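Local coordinates for protein alginate lyase, family PL7 (Zobellia galactanivorans, PDB 3ZPY) that probably cleaves the seaweed polysaccharide alginate by beta-elimination, using the family PL7 catalytic domain described here, at residues A[59-63]-A[75-79]; A[117-121]-A[222-226]; A[138-144]-A[157-163]; A[188-193]-A[204-208]. The contacts are given in a common frame with arbitrary orientation. Residue numbers count along the deposited sequence, not the author numbering.

Contact 1 (A[59-63]-A[75-79])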
loop_
_atom_site.group_PDB
_atom_site.type_symbol
_atom_site.label_atom_id
_atom_site.label_comp_id
_atom_site.label_asym_id
_atom_site.label_seq_id
_atom_site.Cartn_x
_atom_site.Cartn_y
_atom_site.Cartn_z
ATOM N N TYR A 59 8.262 -4.151 -8.567
ATOM C CA TYR A 59 7.355 -3.072 -9.086
ATOM C C TYR A 59 5.928 -3.494 -8.957
ATOM O O TYR A 59 5.597 -4.691 -9.217
ATOM C CB TYR A 59 7.635 -2.917 -10.570
ATOM C CG TYR A 59 9.016 -2.338 -10.885
ATOM C CD1 TYR A 59 10.150 -3.151 -10.856
ATOM C CD2 TYR A 59 9.186 -0.967 -11.257
ATOM C CE1 TYR A 59 11.444 -2.642 -11.146
ATOM C CE2 TYR A 59 10.480 -0.477 -11.511
ATOM C CZ TYR A 59 11.574 -1.287 -11.460
ATOM O OH TYR A 59 12.840 -0.753 -11.774
ATOM N N PHE A 60 5.095 -2.576 -8.440
ATOM C CA PHE A 60 3.636 -2.740 -8.280
ATOM C C PHE A 60 3.047 -1.719 -9.134
ATOM O O PHE A 60 3.132 -0.502 -8.846
ATOM C CB PHE A 60 3.284 -2.472 -6.820
ATOM C CG PHE A 60 3.934 -3.448 -5.843
ATOM C CD1 PHE A 60 5.304 -3.290 -5.483
ATOM C CD2 PHE A 60 3.187 -4.495 -5.263
ATOM C CE1 PHE A 60 5.894 -4.202 -4.571
ATOM C CE2 PHE A 60 3.784 -5.386 -4.415
ATOM C CZ PHE A 60 5.112 -5.208 -4.014
ATOM N N LYS A 61 2.404 -2.210 -10.232
ATOM C CA LYS A 61 1.847 -1.307 -11.253
ATOM C C LYS A 61 0.288 -1.520 -11.272
ATOM O O LYS A 61 -0.179 -2.679 -11.483
ATOM C CB LYS A 61 2.480 -1.721 -12.664
ATOM C CG LYS A 61 2.165 -0.710 -13.728
ATOM C CD LYS A 61 2.907 -0.978 -15.018
ATOM C CE LYS A 61 2.659 0.069 -16.054
ATOM N NZ LYS A 61 3.571 -0.125 -17.204
ATOM N N CYS A 62 -0.419 -0.428 -11.021
ATOM C CA CYS A 62 -1.894 -0.504 -10.935
ATOM C C CYS A 62 -2.489 0.617 -11.756
ATOM O O CYS A 62 -1.884 1.689 -11.890
ATOM C CB CYS A 62 -2.309 -0.491 -9.412
ATOM S SG CYS A 62 -4.041 -0.864 -9.156
ATOM N N TYR A 63 -3.678 0.391 -12.291
ATOM C CA TYR A 63 -4.198 1.277 -13.316
ATOM C C TYR A 63 -5.513 1.868 -12.867
ATOM O O TYR A 63 -6.317 1.174 -12.233
ATOM C CB TYR A 63 -4.453 0.528 -14.674
ATOM C CG TYR A 63 -3.212 -0.137 -15.191
ATOM C CD1 TYR A 63 -2.748 -1.337 -14.602
ATOM C CD2 TYR A 63 -2.541 0.391 -16.325
ATOM C CE1 TYR A 63 -1.594 -1.956 -15.005
ATOM C CE2 TYR A 63 -1.350 -0.255 -16.764
ATOM C CZ TYR A 63 -0.973 -1.468 -16.153
ATOM O OH TYR A 63 0.226 -2.044 -16.542
ATOM N N PRO A 75 -8.559 0.434 -6.828
ATOM C CA PRO A 75 -7.869 -0.859 -7.042
ATOM C C PRO A 75 -6.441 -0.879 -6.423
ATOM O O PRO A 75 -5.846 0.157 -6.044
ATOM C CB PRO A 75 -7.709 -0.920 -8.584
ATOM C CG PRO A 75 -7.568 0.580 -9.007
ATOM C CD PRO A 75 -8.514 1.326 -8.033
ATOM N N ARG A 76 -5.885 -2.088 -6.327
ATOM C CA ARG A 76 -4.530 -2.197 -5.742
ATOM C C ARG A 76 -3.814 -3.362 -6.333
ATOM O O ARG A 76 -4.457 -4.327 -6.797
ATOM C CB ARG A 76 -4.601 -2.406 -4.201
ATOM C CG ARG A 76 -5.271 -3.749 -3.818
ATOM C CD ARG A 76 -5.540 -3.843 -2.325
ATOM N NE ARG A 76 -6.803 -3.201 -1.958
ATOM C CZ ARG A 76 -7.001 -2.419 -0.886
ATOM N NH1 ARG A 76 -6.007 -2.196 -0.003
ATOM N NH2 ARG A 76 -8.235 -2.045 -0.617
ATOM N N VAL A 77 -2.479 -3.313 -6.264
ATOM C CA VAL A 77 -1.611 -4.465 -6.437
ATOM C C VAL A 77 -0.642 -4.330 -5.254
ATOM O O VAL A 77 0.012 -3.330 -5.140
ATOM C CB VAL A 77 -0.884 -4.408 -7.759
ATOM C CG1 VAL A 77 0.199 -5.483 -7.759
ATOM C CG2 VAL A 77 -1.824 -4.511 -8.956
ATOM N N GLU A 78 -0.670 -5.243 -4.307
ATOM C CA GLU A 78 -0.116 -4.949 -2.967
ATOM C C GLU A 78 0.106 -6.260 -2.184
ATOM O O GLU A 78 -0.432 -7.244 -2.532
ATOM C CB GLU A 78 -1.116 -3.960 -2.291
ATOM C CG GLU A 78 -0.827 -3.331 -1.041
ATOM C CD GLU A 78 -1.945 -2.473 -0.567
ATOM O OE1 GLU A 78 -3.071 -2.880 -0.403
ATOM O OE2 GLU A 78 -1.545 -1.484 -0.051
ATOM N N LEU A 79 0.904 -6.174 -1.125
ATOM C CA LEU A 79 1.080 -7.293 -0.205
ATOM C C LEU A 79 0.308 -7.065 1.070
ATOM O O LEU A 79 0.232 -5.898 1.566
ATOM C CB LEU A 79 2.583 -7.404 0.133
ATOM C CG LEU A 79 3.536 -7.414 -1.064
ATOM C CD1 LEU A 79 4.962 -7.565 -0.535
ATOM C CD2 LEU A 79 3.191 -8.557 -1.980
#

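Contact 2 (A[117-121]-A[222-226])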
loop_
_atom_site.group_PDB
_atom_site.type_symbol
_atom_site.label_atom_id
_atom_site.label_comp_id
_atom_site.label_asym_id
_atom_site.label_seq_id
_atom_site.Cartn_x
_atom_site.Cartn_y
_atom_site.Cartn_z
ATOM N N GLY A 117 -3.368 13.460 -8.924
ATOM C CA GLY A 117 -3.038 12.038 -8.916
ATOM C C GLY A 117 -2.512 11.711 -7.566
ATOM O O GLY A 117 -1.828 12.513 -6.925
ATOM N N VAL A 118 -2.836 10.507 -7.067
ATOM C CA VAL A 118 -2.430 10.110 -5.731
ATOM C C VAL A 118 -2.378 8.578 -5.636
ATOM O O VAL A 118 -3.302 7.887 -6.134
ATOM C CB VAL A 118 -3.356 10.769 -4.639
ATOM C CG1 VAL A 118 -4.864 10.580 -4.912
ATOM C CG2 VAL A 118 -3.025 10.353 -3.219
ATOM N N LEU A 119 -1.459 8.046 -4.831
ATOM C CA LEU A 119 -1.547 6.663 -4.509
ATOM C C LEU A 119 -0.924 6.419 -3.135
ATOM O O LEU A 119 -0.208 7.287 -2.600
ATOM C CB LEU A 119 -0.853 5.834 -5.573
ATOM C CG LEU A 119 0.709 6.039 -5.758
ATOM C CD1 LEU A 119 1.566 5.323 -4.719
ATOM C CD2 LEU A 119 1.115 5.499 -7.144
ATOM N N CYS A 120 -1.212 5.217 -2.578
ATOM C CA CYS A 120 -0.750 4.803 -1.256
ATOM C C CYS A 120 0.256 3.675 -1.408
ATOM O O CYS A 120 -0.012 2.689 -2.070
ATOM C CB CYS A 120 -1.998 4.315 -0.491
ATOM S SG CYS A 120 -1.558 3.490 1.072
ATOM N N PHE A 121 1.406 3.874 -0.817
ATOM C CA PHE A 121 2.530 2.908 -0.967
ATOM C C PHE A 121 2.841 2.198 0.394
ATOM O O PHE A 121 3.854 1.484 0.474
ATOM C CB PHE A 121 3.750 3.563 -1.613
ATOM C CG PHE A 121 4.288 4.777 -0.871
ATOM C CD1 PHE A 121 5.194 4.662 0.174
ATOM C CD2 PHE A 121 3.985 6.085 -1.302
ATOM C CE1 PHE A 121 5.721 5.768 0.808
ATOM C CE2 PHE A 121 4.458 7.186 -0.650
ATOM C CZ PHE A 121 5.353 7.043 0.432
ATOM N N TYR A 222 -1.631 1.001 -3.829
ATOM C CA TYR A 222 -3.105 1.122 -3.652
ATOM C C TYR A 222 -3.427 2.449 -4.235
ATOM O O TYR A 222 -3.154 3.477 -3.652
ATOM C CB TYR A 222 -3.401 1.015 -2.125
ATOM C CG TYR A 222 -4.859 1.065 -1.704
ATOM C CD1 TYR A 222 -5.900 0.734 -2.566
ATOM C CD2 TYR A 222 -5.121 1.352 -0.366
ATOM C CE1 TYR A 222 -7.210 0.789 -2.116
ATOM C CE2 TYR A 222 -6.374 1.405 0.080
ATOM C CZ TYR A 222 -7.434 1.083 -0.784
ATOM O OH TYR A 222 -8.819 1.055 -0.365
ATOM N N LEU A 223 -4.099 2.478 -5.393
ATOM C CA LEU A 223 -4.446 3.820 -5.974
ATOM C C LEU A 223 -5.453 4.475 -5.117
ATOM O O LEU A 223 -6.210 3.800 -4.374
ATOM C CB LEU A 223 -4.982 3.691 -7.416
ATOM C CG LEU A 223 -4.044 3.027 -8.425
ATOM C CD1 LEU A 223 -4.615 3.168 -9.839
ATOM C CD2 LEU A 223 -2.626 3.565 -8.347
ATOM N N GLN A 224 -5.489 5.800 -5.198
ATOM C CA GLN A 224 -6.429 6.653 -4.471
ATOM C C GLN A 224 -7.208 7.601 -5.357
ATOM O O GLN A 224 -6.727 7.915 -6.429
ATOM C CB GLN A 224 -5.813 7.337 -3.232
ATOM C CG GLN A 224 -5.353 6.372 -2.185
ATOM C CD GLN A 224 -6.550 5.855 -1.357
ATOM O OE1 GLN A 224 -7.251 6.654 -0.777
ATOM N NE2 GLN A 224 -6.828 4.561 -1.379
ATOM N N SER A 225 -8.393 8.011 -4.910
ATOM C CA SER A 225 -9.184 8.994 -5.656
ATOM C C SER A 225 -9.548 8.597 -7.074
ATOM O O SER A 225 -9.706 9.467 -7.975
ATOM C CB SER A 225 -8.478 10.407 -5.597
ATOM O OG SER A 225 -8.300 10.862 -4.307
ATOM N N VAL A 226 -9.710 7.301 -7.291
ATOM C CA VAL A 226 -10.046 6.735 -8.640
ATOM C C VAL A 226 -11.293 5.871 -8.572
ATOM O O VAL A 226 -11.537 5.063 -9.445
ATOM C CB VAL A 226 -8.867 6.058 -9.357
ATOM C CG1 VAL A 226 -7.911 7.165 -9.787
ATOM C CG2 VAL A 226 -8.240 4.914 -8.497
HETATM O O HOH W 1 -5.194 9.401 -8.395
#

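Contact 3 (A[138-144]-A[157-163])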
loop_
_atom_site.group_PDB
_atom_site.type_symbol
_atom_site.label_atom_id
_atom_site.label_comp_id
_atom_site.label_asym_id
_atom_site.label_seq_id
_atom_site.Cartn_x
_atom_site.Cartn_y
_atom_site.Cartn_z
ATOM N N ASP A 138 -8.807 1.429 7.409
ATOM C CA ASP A 138 -7.389 1.831 7.361
ATOM C C ASP A 138 -7.052 2.713 8.546
ATOM O O ASP A 138 -7.632 3.766 8.734
ATOM C CB ASP A 138 -7.075 2.647 6.114
ATOM C CG ASP A 138 -7.233 1.869 4.805
ATOM O OD1 ASP A 138 -7.239 0.622 4.791
ATOM O OD2 ASP A 138 -7.441 2.535 3.736
ATOM N N VAL A 139 -6.031 2.281 9.299
ATOM C CA VAL A 139 -5.471 3.073 10.424
ATOM C C VAL A 139 -4.656 4.234 9.861
ATOM O O VAL A 139 -4.768 5.374 10.290
ATOM C CB VAL A 139 -4.633 2.189 11.345
ATOM C CG1 VAL A 139 -3.878 2.998 12.352
ATOM C CG2 VAL A 139 -5.492 1.113 12.012
ATOM N N VAL A 140 -3.788 3.903 8.885
ATOM C CA VAL A 140 -2.964 4.980 8.209
ATOM C C VAL A 140 -2.718 4.521 6.786
ATOM O O VAL A 140 -2.524 3.311 6.544
ATOM C CB VAL A 140 -1.646 5.296 8.998
ATOM C CG1 VAL A 140 -0.631 4.123 8.924
ATOM C CG2 VAL A 140 -0.996 6.595 8.484
ATOM N N ARG A 141 -2.744 5.496 5.892
ATOM C CA ARG A 141 -2.280 5.352 4.523
ATOM C C ARG A 141 -1.170 6.353 4.273
ATOM O O ARG A 141 -1.366 7.561 4.462
ATOM C CB ARG A 141 -3.425 5.631 3.565
ATOM C CG ARG A 141 -4.443 4.497 3.523
ATOM C CD ARG A 141 -5.344 4.606 2.276
ATOM N NE ARG A 141 -6.003 5.911 2.123
ATOM C CZ ARG A 141 -7.117 6.257 2.747
ATOM N NH1 ARG A 141 -7.693 5.450 3.627
ATOM N NH2 ARG A 141 -7.650 7.474 2.545
ATOM N N VAL A 142 0.004 5.865 3.802
ATOM C CA VAL A 142 1.156 6.704 3.481
ATOM C C VAL A 142 1.119 6.900 1.966
ATOM O O VAL A 142 1.147 5.905 1.244
ATOM C CB VAL A 142 2.406 5.951 3.927
ATOM C CG1 VAL A 142 3.634 6.781 3.549
ATOM C CG2 VAL A 142 2.408 5.639 5.424
ATOM N N GLN A 143 1.015 8.167 1.534
ATOM C CA GLN A 143 0.681 8.429 0.142
ATOM C C GLN A 143 1.565 9.545 -0.389
ATOM O O GLN A 143 2.080 10.340 0.340
ATOM C CB GLN A 143 -0.773 8.918 -0.013
ATOM C CG GLN A 143 -1.746 7.886 0.613
ATOM C CD GLN A 143 -3.046 8.408 0.954
ATOM O OE1 GLN A 143 -4.084 7.773 0.683
ATOM N NE2 GLN A 143 -3.021 9.542 1.660
ATOM N N PHE A 144 1.763 9.538 -1.716
ATOM C CA PHE A 144 2.185 10.737 -2.432
ATOM C C PHE A 144 1.015 11.276 -3.287
ATOM O O PHE A 144 0.347 10.483 -3.938
ATOM C CB PHE A 144 3.402 10.481 -3.332
ATOM C CG PHE A 144 4.704 10.316 -2.619
ATOM C CD1 PHE A 144 4.987 10.832 -1.340
ATOM C CD2 PHE A 144 5.732 9.715 -3.338
ATOM C CE1 PHE A 144 6.248 10.609 -0.775
ATOM C CE2 PHE A 144 6.991 9.531 -2.807
ATOM C CZ PHE A 144 7.243 10.003 -1.503
ATOM N N LEU A 157 3.972 14.295 0.572
ATOM C CA LEU A 157 3.597 13.201 1.389
ATOM C C LEU A 157 2.201 13.528 1.971
ATOM O O LEU A 157 1.987 14.605 2.572
ATOM C CB LEU A 157 4.625 13.016 2.511
ATOM C CG LEU A 157 4.359 11.946 3.504
ATOM C CD1 LEU A 157 4.458 10.515 2.969
ATOM C CD2 LEU A 157 5.213 12.140 4.756
ATOM N N LYS A 158 1.290 12.555 1.925
ATOM C CA LYS A 158 -0.075 12.777 2.511
ATOM C C LYS A 158 -0.363 11.596 3.410
ATOM O O LYS A 158 -0.261 10.450 2.969
ATOM C CB LYS A 158 -1.115 12.933 1.413
ATOM C CG LYS A 158 -2.474 13.186 1.957
ATOM C CD LYS A 158 -3.406 13.659 0.831
ATOM C CE LYS A 158 -4.783 14.016 1.421
ATOM N NZ LYS A 158 -5.670 14.560 0.309
ATOM N N ILE A 159 -0.754 11.914 4.667
ATOM C CA ILE A 159 -1.066 10.882 5.651
ATOM C C ILE A 159 -2.567 10.849 5.842
ATOM O O ILE A 159 -3.141 11.830 6.339
ATOM C CB ILE A 159 -0.356 11.183 6.947
ATOM C CG1 ILE A 159 1.219 11.298 6.713
ATOM C CG2 ILE A 159 -0.674 10.066 7.956
ATOM C CD1 ILE A 159 1.840 10.075 6.162
ATOM N N SER A 160 -3.151 9.731 5.425
ATOM C CA SER A 160 -4.634 9.601 5.496
ATOM C C SER A 160 -4.943 8.331 6.313
ATOM O O SER A 160 -4.079 7.819 6.994
ATOM C CB SER A 160 -5.176 9.529 4.065
ATOM O OG SER A 160 -4.997 10.756 3.378
ATOM N N GLY A 161 -6.185 7.831 6.246
ATOM C CA GLY A 161 -6.627 6.812 7.162
ATOM C C GLY A 161 -7.146 7.362 8.465
ATOM O O GLY A 161 -7.085 8.580 8.671
ATOM N N TYR A 162 -7.555 6.459 9.383
ATOM C CA TYR A 162 -8.307 6.856 10.596
ATOM C C TYR A 162 -7.523 7.873 11.457
ATOM O O TYR A 162 -8.050 8.876 11.900
ATOM C CB TYR A 162 -8.598 5.612 11.415
ATOM C CG TYR A 162 -9.415 5.868 12.588
ATOM C CD1 TYR A 162 -8.931 6.610 13.697
ATOM C CD2 TYR A 162 -10.761 5.516 12.555
ATOM C CE1 TYR A 162 -9.748 6.885 14.779
ATOM C CE2 TYR A 162 -11.608 5.788 13.642
ATOM C CZ TYR A 162 -11.076 6.483 14.774
ATOM O OH TYR A 162 -11.863 6.829 15.842
ATOM N N VAL A 163 -6.203 7.647 11.539
ATOM C CA VAL A 163 -5.405 8.368 12.508
ATOM C C VAL A 163 -5.361 9.898 12.203
ATOM O O VAL A 163 -5.222 10.684 13.120
ATOM C CB VAL A 163 -3.945 7.790 12.597
ATOM C CG1 VAL A 163 -3.142 8.075 11.326
ATOM C CG2 VAL A 163 -3.277 8.279 13.889
#

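Contact 4 (A[188-193]-A[204-208])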
loop_
_atom_site.group_PDB
_atom_site.type_symbol
_atom_site.label_atom_id
_atom_site.label_comp_id
_atom_site.label_asym_id
_atom_site.label_seq_id
_atom_site.Cartn_x
_atom_site.Cartn_y
_atom_site.Cartn_z
ATOM N N TYR A 188 3.861 1.254 14.868
ATOM C CA TYR A 188 2.653 1.361 15.698
ATOM C C TYR A 188 3.072 0.790 17.045
ATOM O O TYR A 188 3.380 -0.398 17.139
ATOM C CB TYR A 188 1.505 0.495 15.067
ATOM C CG TYR A 188 0.091 0.858 15.499
ATOM C CD1 TYR A 188 -0.211 1.844 16.478
ATOM C CD2 TYR A 188 -0.975 0.262 14.839
ATOM C CE1 TYR A 188 -1.569 2.128 16.854
ATOM C CE2 TYR A 188 -2.342 0.548 15.174
ATOM C CZ TYR A 188 -2.609 1.509 16.148
ATOM O OH TYR A 188 -3.984 1.753 16.458
ATOM N N SER A 189 3.114 1.681 18.059
ATOM C CA SER A 189 3.653 1.309 19.381
ATOM C C SER A 189 3.121 2.261 20.375
ATOM O O SER A 189 3.054 3.478 20.123
ATOM C CB SER A 189 5.213 1.359 19.363
ATOM O OG SER A 189 5.710 0.936 20.640
ATOM N N GLY A 190 2.686 1.738 21.506
ATOM C CA GLY A 190 2.163 2.630 22.550
ATOM C C GLY A 190 0.881 3.395 22.198
ATOM O O GLY A 190 0.567 4.371 22.817
ATOM N N GLY A 191 0.182 2.890 21.178
ATOM C CA GLY A 191 -0.951 3.441 20.591
ATOM C C GLY A 191 -0.658 4.624 19.664
ATOM O O GLY A 191 -1.549 5.229 19.160
ATOM N N TYR A 192 0.606 4.929 19.379
ATOM C CA TYR A 192 0.984 5.938 18.403
ATOM C C TYR A 192 1.299 5.305 17.046
ATOM O O TYR A 192 1.987 4.280 16.980
ATOM C CB TYR A 192 2.271 6.675 18.816
ATOM C CG TYR A 192 2.058 7.656 19.965
ATOM C CD1 TYR A 192 1.969 7.195 21.316
ATOM C CD2 TYR A 192 2.064 9.025 19.717
ATOM C CE1 TYR A 192 1.818 8.120 22.368
ATOM C CE2 TYR A 192 1.830 9.933 20.795
ATOM C CZ TYR A 192 1.779 9.475 22.059
ATOM O OH TYR A 192 1.591 10.306 23.196
ATOM N N VAL A 193 0.826 5.945 15.954
ATOM C CA VAL A 193 1.200 5.601 14.563
ATOM C C VAL A 193 2.223 6.615 14.134
ATOM O O VAL A 193 2.077 7.821 14.335
ATOM C CB VAL A 193 -0.042 5.717 13.675
ATOM C CG1 VAL A 193 0.347 5.528 12.236
ATOM C CG2 VAL A 193 -1.037 4.670 14.147
ATOM N N ARG A 204 3.724 11.657 13.521
ATOM C CA ARG A 204 3.534 10.800 14.675
ATOM C C ARG A 204 2.253 11.275 15.357
ATOM O O ARG A 204 2.161 12.488 15.693
ATOM C CB ARG A 204 4.739 10.936 15.636
ATOM C CG ARG A 204 4.518 10.229 16.954
ATOM C CD ARG A 204 5.763 10.271 17.835
ATOM N NE ARG A 204 5.438 10.035 19.246
ATOM C CZ ARG A 204 5.355 8.821 19.809
ATOM N NH1 ARG A 204 5.670 7.738 19.093
ATOM N NH2 ARG A 204 5.074 8.729 21.109
ATOM N N LYS A 205 1.317 10.334 15.677
ATOM C CA LYS A 205 0.045 10.760 16.242
ATOM C C LYS A 205 -0.557 9.592 16.971
ATOM O O LYS A 205 -0.539 8.459 16.487
ATOM C CB LYS A 205 -0.903 11.256 15.130
ATOM C CG LYS A 205 -2.164 11.935 15.704
ATOM C CD LYS A 205 -2.881 12.679 14.555
ATOM C CE LYS A 205 -4.166 13.403 15.025
ATOM N NZ LYS A 205 -3.776 14.441 15.996
ATOM N N LYS A 206 -1.148 9.888 18.135
ATOM C CA LYS A 206 -1.845 8.872 18.933
ATOM C C LYS A 206 -3.205 8.506 18.317
ATOM O O LYS A 206 -3.964 9.408 17.927
ATOM C CB LYS A 206 -1.716 9.157 20.411
ATOM C CG LYS A 206 -2.150 8.028 21.333
ATOM C CD LYS A 206 -2.278 8.508 22.770
ATOM C CE LYS A 206 -2.218 7.346 23.748
ATOM N NZ LYS A 206 -1.046 6.465 23.492
ATOM N N MET A 207 -3.541 7.226 18.352
ATOM C CA MET A 207 -4.906 6.740 18.082
ATOM C C MET A 207 -5.692 6.883 19.373
ATOM O O MET A 207 -5.464 6.130 20.374
ATOM C CB MET A 207 -4.891 5.285 17.657
ATOM C CG MET A 207 -4.367 5.108 16.266
ATOM S SD MET A 207 -5.634 5.525 15.048
ATOM C CE MET A 207 -6.736 4.077 15.291
ATOM N N GLU A 208 -6.680 7.780 19.369
ATOM C CA GLU A 208 -7.575 7.957 20.537
ATOM C C GLU A 208 -8.764 7.029 20.464
ATOM O O GLU A 208 -9.887 7.466 20.379
ATOM C CB GLU A 208 -8.018 9.432 20.666
ATOM C CG GLU A 208 -6.891 10.456 20.817
ATOM C CD GLU A 208 -6.018 10.247 22.049
ATOM O OE1 GLU A 208 -6.410 9.525 23.012
ATOM O OE2 GLU A 208 -4.930 10.851 22.062
HETATM O O HOH W 2 5.222 5.301 20.611
#

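Contact 1 (A[59-63]-A[75-79])
Two strands lie face to face here, axes 6.3 Å apart and directions 152° apart, bridged by side chains packing on side chains and on backbone, without backbone pairing. P75 starts the contact: its CB sits 3.7 Å from C62 SG, and its CG 3.5 Å from Y63 O. R76 turns its side chain the other way, where NH1 makes a salt bridge to E78 OE1 at 3.0 Å; E78 also pairs with K218. Both side chains thus leave on the face turned away from strand 59-63, in a sequence that fits the RxExR motif of PL7 lyases. V77 is the central wedge, with CG1 4.0 Å from F60 CD2 and CG2 4.1 Å from C62 CB. L79 finishes the row, its CG lying 3.9 Å from F60 CE2, at the ring edge. This is core packing across the beta-sandwich: strand 58-63 runs between 51-53 and 235-247 in one sheet, while strand 76-83 has 15-21 and 221-223 beside it in the other.

Contact 2 (A[117-121]-A[222-226])
L119 lays its CB against CD2 of L223, 4.0 Å away, on the inward side of two antiparallel neighbours in one sheet of the jelly-roll sandwich. These two leucines form a non-hydrogen-bonded pair with CA atoms 4.3 Å apart, and L119 reaches on to V105 and V238 of the opposing sheet. One step along, C120 and Y222 make the hydrogen-bonded pair: C120 N gives to Y222 O at 2.8 Å and Y222 N to C120 O at 2.9 Å. On the other face C120 CB meets Y222 CB at 3.9 Å, and the Y222 ring extends to a cation-pi contact with R76. Y222 and Q224 fall in a sequence matching the YFKxGxYxQ signature of PL7 enzymes, and this face also carries R141 and Q143, which touch Q224; that is consistent with it lining the substrate groove, as in relatives. Further along 222-226, Q224 N donates to V118 O at 3.2 Å. V118 CG1 packs 3.8 Å from Q224 CB and 3.5 Å from S225 OG. Beyond that bond a water fills in, accepting from V118 N at 2.9 Å and lying 2.9 Å from Q224 O.

Contact 3 (A[138-144]-A[157-163])
Strands 140-144 and 157-160 run antiparallel, 154° between directions and 4.6 Å between axes. R141 with S160 and Q143 with K158 are the hydrogen-bonded pairs; S160 N to R141 O measures 3.0 Å. A classic bulge sets V139 and V140 both opposite I124, and after S160 the backbone turns into a short helix, with G161 at its N-cap position. There Y162 N bonds D138 O at 2.8 Å and V163 N bonds V139 O at 3.0 Å. A side chain on G161 would collide with V140 CA, so glycine is needed. On the polar face, Q143 NE2 donates to S160 OG at 2.9 Å and to K158 O at 3.2 Å, while its OE1 takes R141 NE at 3.0 Å. R141 NH1 makes a salt bridge to D138 OD2 at 2.9 Å, and NH2 one to E165; D138 also bonds H125. The other face is greasy: V140 CG2 meets I159 CG2 at 3.5 Å, and V142 CG1 meets L157 CD1 at 3.9 Å. This is a beta hairpin of the jelly roll, one face in the sandwich core and a polar network on the other, next to Q123 and H125 of the probable QIH family motif.

Contact 4 (A[188-193]-A[204-208])
Three backbone hydrogen bonds, each 2.9 Å, join the segments: V193 N to K205 O, K205 N to V193 O, and M207 N to G191 O. Segment 188-193 is itself pinched by a type I' turn from S189 to Y192, closed by Y192 N to S189 O at 2.9 Å; G190 and G191 take the positive phi angles that the turn requires. A water ties the turn to strand 200-206, giving to S189 O and accepting from R204 NH1, both at 2.9 Å. The R204 guanidinium lies flat on the Y192 ring, planes 9° apart and CZ 3.7 Å from the ring centroid, a cation-pi stack, and NH1 also forms a salt bridge with E194. Against the opposite ring face K206 sets its CB, a CH-pi contact 3.7 Å from the centroid, so Y192 is clamped between two basic side chains. The inward side is apolar: M207 CG lies 4.0 Å from V193 CG2 and equally far from Y188 CZ, and V139 and V163 pack beside them. Strand 200-206 is outermost in its sheet within this chain, and the chemistry fits: long cationic side chains shield the aromatic outside, while valine and methionine seal the sandwich inside.

Overall arrangement
From the N terminus, contact 1 comes first: it closes a loop of 11 residues and links the two sheets of the sandwich. The chain then enters 117-121, whose partner 222-226 arrives 100 residues later. Inside this long loop nest contact 3 and then contact 4, in series with each other, each belonging to a hairpin; nothing crosses. Contacts 2 and 3 share one sheet, strands 117-125 and 138-146 being neighbours, and contact 1 is tied to contact 2 by the P75 to L223 backbone hydrogen bond. Contact 4 lies in the other sheet, so the sheets meet directly in contact 1 and, about 27 Å away between centres, where contact 4 packs on contact 3, V193 against V140 and M207 against V163.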